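PDB 3HZB: carbohydrate binding protein from Flavobacterium johnsoniae, which binds calcium through its betagamma-crystallin domain, the part present here, and probably recognises carbohydrate as a whole protein. Local coordinates for residues B[26-30]-B[31-35]. Numbering follows the deposited sequence.
Sequences ARLNS and LGVLN
Leu28 O takes two backbone N-H groups as the short helix 25-29 gives way to loop: Leu31 N at 3.0 Å and Val33 N, also at 3.0 Å, reach it from opposite faces of the carbonyl plane. Both bonds are bent, 146° at the Leu31 hydrogen and 140° at that of Val33. Beside this fork, Gly32 N donates to Asn29 O at 2.9 Å, closing a type I turn from Asn29 to Gly32. Together with the Val33 N bond to Leu28 O it forms a Schellman motif, with Gly32 at positive phi, a conformation glycine readily adopts. Ser30 adds a bond of its own inside the last turn: a chi1 of 78° swings OG back over the helix end to Arg27 O, 2.7 Å away. Leu31 also comes close to that carbonyl, its CG 3.6 Å from Arg27 O.

Apolar contact follows the reversal. Val33 CB lies 4.1 Å from Leu28 CB and 3.4 Å from Leu28 O, with CG2 farther off. Leu28 and Leu31 also rest on Tyr23 of strand 21-23, while Val33 meets Ile38. Farther on, Asn35 ND2 bonds to Ser80 OG, next to a calcium site that includes Asp36 and Ser80. Backbone N-H groups thus take up Leu28 O and Asn29 O, the Ser30 hydroxyl takes up Arg27 O, Leu28 and Val33 are buried, and the chain is turned from the helix toward the calcium-binding loop of this betagamma-crystallin domain.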
ATOM      1  N   ALA B  26      16.698  -3.096  18.881  1.00 13.46           N
ATOM      2  CA  ALA B  26      17.422  -4.356  18.916  1.00 12.95           C
ATOM      3  C   ALA B  26      16.801  -5.341  17.933  1.00 13.48           C
ATOM      4  O   ALA B  26      17.511  -5.964  17.138  1.00 13.23           O
ATOM      5  CB  ALA B  26      17.403  -4.939  20.330  1.00 14.17           C
ATOM      6  N   ARG B  27      15.477  -5.474  17.968  1.00 12.61           N
ATOM      7  CA  ARG B  27      14.812  -6.405  17.065  1.00 12.18           C
ATOM      8  C   ARG B  27      14.934  -5.960  15.611  1.00 13.37           C
ATOM      9  O   ARG B  27      15.082  -6.797  14.720  1.00 12.63           O
ATOM     10  CB  ARG B  27      13.337  -6.582  17.440  1.00 13.82           C
ATOM     11  CG  ARG B  27      12.705  -7.799  16.771  1.00 15.39           C
ATOM     12  CD  ARG B  27      11.274  -8.043  17.243  1.00 16.78           C
ATOM     13  NE  ARG B  27      10.707  -9.230  16.606  1.00 15.89           N
ATOM     14  CZ  ARG B  27       9.434  -9.603  16.706  1.00 18.73           C
ATOM     15  NH1 ARG B  27       8.577  -8.885  17.422  1.00 16.08           N
ATOM     16  NH2 ARG B  27       9.020 -10.700  16.084  1.00 20.05           N
ATOM     17  N   LEU B  28      14.877  -4.652  15.366  1.00 12.54           N
ATOM     18  CA  LEU B  28      15.020  -4.155  14.001  1.00 12.20           C
ATOM     19  C   LEU B  28      16.419  -4.523  13.506  1.00 10.88           C
ATOM     20  O   LEU B  28      16.590  -4.975  12.374  1.00 11.52           O
ATOM     21  CB  LEU B  28      14.827  -2.631  13.945  1.00 12.59           C
ATOM     22  CG  LEU B  28      13.402  -2.112  14.174  1.00 14.35           C
ATOM     23  CD1 LEU B  28      13.381  -0.596  14.074  1.00 14.34           C
ATOM     24  CD2 LEU B  28      12.462  -2.715  13.140  1.00 15.19           C
ATOM     25  N   ASN B  29      17.418  -4.352  14.368  1.00 11.58           N
ATOM     26  CA  ASN B  29      18.796  -4.675  14.007  1.00 11.11           C
ATOM     27  C   ASN B  29      18.981  -6.166  13.736  1.00 12.44           C
ATOM     28  O   ASN B  29      19.838  -6.548  12.936  1.00 12.01           O
ATOM     29  CB  ASN B  29      19.756  -4.237  15.114  1.00 10.24           C
ATOM     30  CG  ASN B  29      20.170  -2.777  14.996  1.00 10.50           C
ATOM     31  OD1 ASN B  29      19.567  -1.985  14.258  1.00 13.23           O
ATOM     32  ND2 ASN B  29      21.203  -2.409  15.738  1.00  6.21           N
ATOM     33  N   SER B  30      18.184  -7.008  14.391  1.00 11.23           N
ATOM     34  CA  SER B  30      18.305  -8.449  14.186  1.00 14.36           C
ATOM     35  C   SER B  30      17.845  -8.809  12.779  1.00 15.21           C
ATOM     36  O   SER B  30      18.105  -9.912  12.298  1.00 16.21           O
ATOM     37  CB  SER B  30      17.488  -9.232  15.227  1.00 12.37           C
ATOM     38  OG  SER B  30      16.106  -9.241  14.922  1.00 14.45           O
ATOM     39  N   LEU B  31      17.169  -7.864  12.125  1.00 15.45           N
ATOM     40  CA  LEU B  31      16.680  -8.041  10.760  1.00 15.63           C
ATOM     41  C   LEU B  31      17.589  -7.281   9.800  1.00 15.63           C
ATOM     42  O   LEU B  31      17.387  -7.316   8.586  1.00 15.77           O
ATOM     43  CB  LEU B  31      15.253  -7.501  10.623  1.00 15.83           C
ATOM     44  CG  LEU B  31      14.177  -8.173  11.476  1.00 16.55           C
ATOM     45  CD1 LEU B  31      12.857  -7.428  11.333  1.00 17.26           C
ATOM     46  CD2 LEU B  31      14.036  -9.624  11.043  1.00 17.95           C
ATOM     47  N   GLY B  32      18.580  -6.586  10.354  1.00 15.21           N
ATOM     48  CA  GLY B  32      19.504  -5.820   9.532  1.00 13.59           C
ATOM     49  C   GLY B  32      19.029  -4.396   9.281  1.00 14.24           C
ATOM     50  O   GLY B  32      19.687  -3.621   8.580  1.00 11.95           O
ATOM     51  N   VAL B  33      17.879  -4.055   9.855  1.00 12.81           N
ATOM     52  CA  VAL B  33      17.302  -2.724   9.707  1.00 13.32           C
ATOM     53  C   VAL B  33      17.976  -1.778  10.696  1.00 13.12           C
ATOM     54  O   VAL B  33      18.049  -2.069  11.889  1.00 13.18           O
ATOM     55  CB  VAL B  33      15.779  -2.759   9.966  1.00 13.74           C
ATOM     56  CG1 VAL B  33      15.190  -1.357   9.848  1.00 14.72           C
ATOM     57  CG2 VAL B  33      15.112  -3.702   8.972  1.00 14.69           C
ATOM     58  N   LEU B  34      18.459  -0.645  10.195  1.00 12.24           N
ATOM     59  CA  LEU B  34      19.162   0.334  11.021  1.00 12.50           C
ATOM     60  C   LEU B  34      18.315   1.447  11.620  1.00 12.55           C
ATOM     61  O   LEU B  34      17.218   1.751  11.150  1.00 13.43           O
ATOM     62  CB  LEU B  34      20.290   0.976  10.211  1.00 12.93           C
ATOM     63  CG  LEU B  34      21.452   0.084   9.771  1.00 13.05           C
ATOM     64  CD1 LEU B  34      22.238   0.777   8.663  1.00 13.69           C
ATOM     65  CD2 LEU B  34      22.352  -0.212  10.966  1.00 13.67           C
ATOM     66  N   ASN B  35      18.862   2.057  12.664  1.00 12.87           N
ATOM     67  CA  ASN B  35      18.231   3.166  13.359  1.00 12.01           C
ATOM     68  C   ASN B  35      18.247   4.389  12.437  1.00 12.05           C
ATOM     69  O   ASN B  35      19.143   4.511  11.601  1.00 14.13           O
ATOM     70  CB  ASN B  35      19.024   3.477  14.629  1.00 12.24           C
ATOM     71  CG  ASN B  35      18.400   4.579  15.447  1.00 13.10           C
ATOM     72  OD1 ASN B  35      19.013   5.627  15.683  1.00 14.95           O
ATOM     73  ND2 ASN B  35      17.174   4.352  15.888  1.00 10.63           N
TER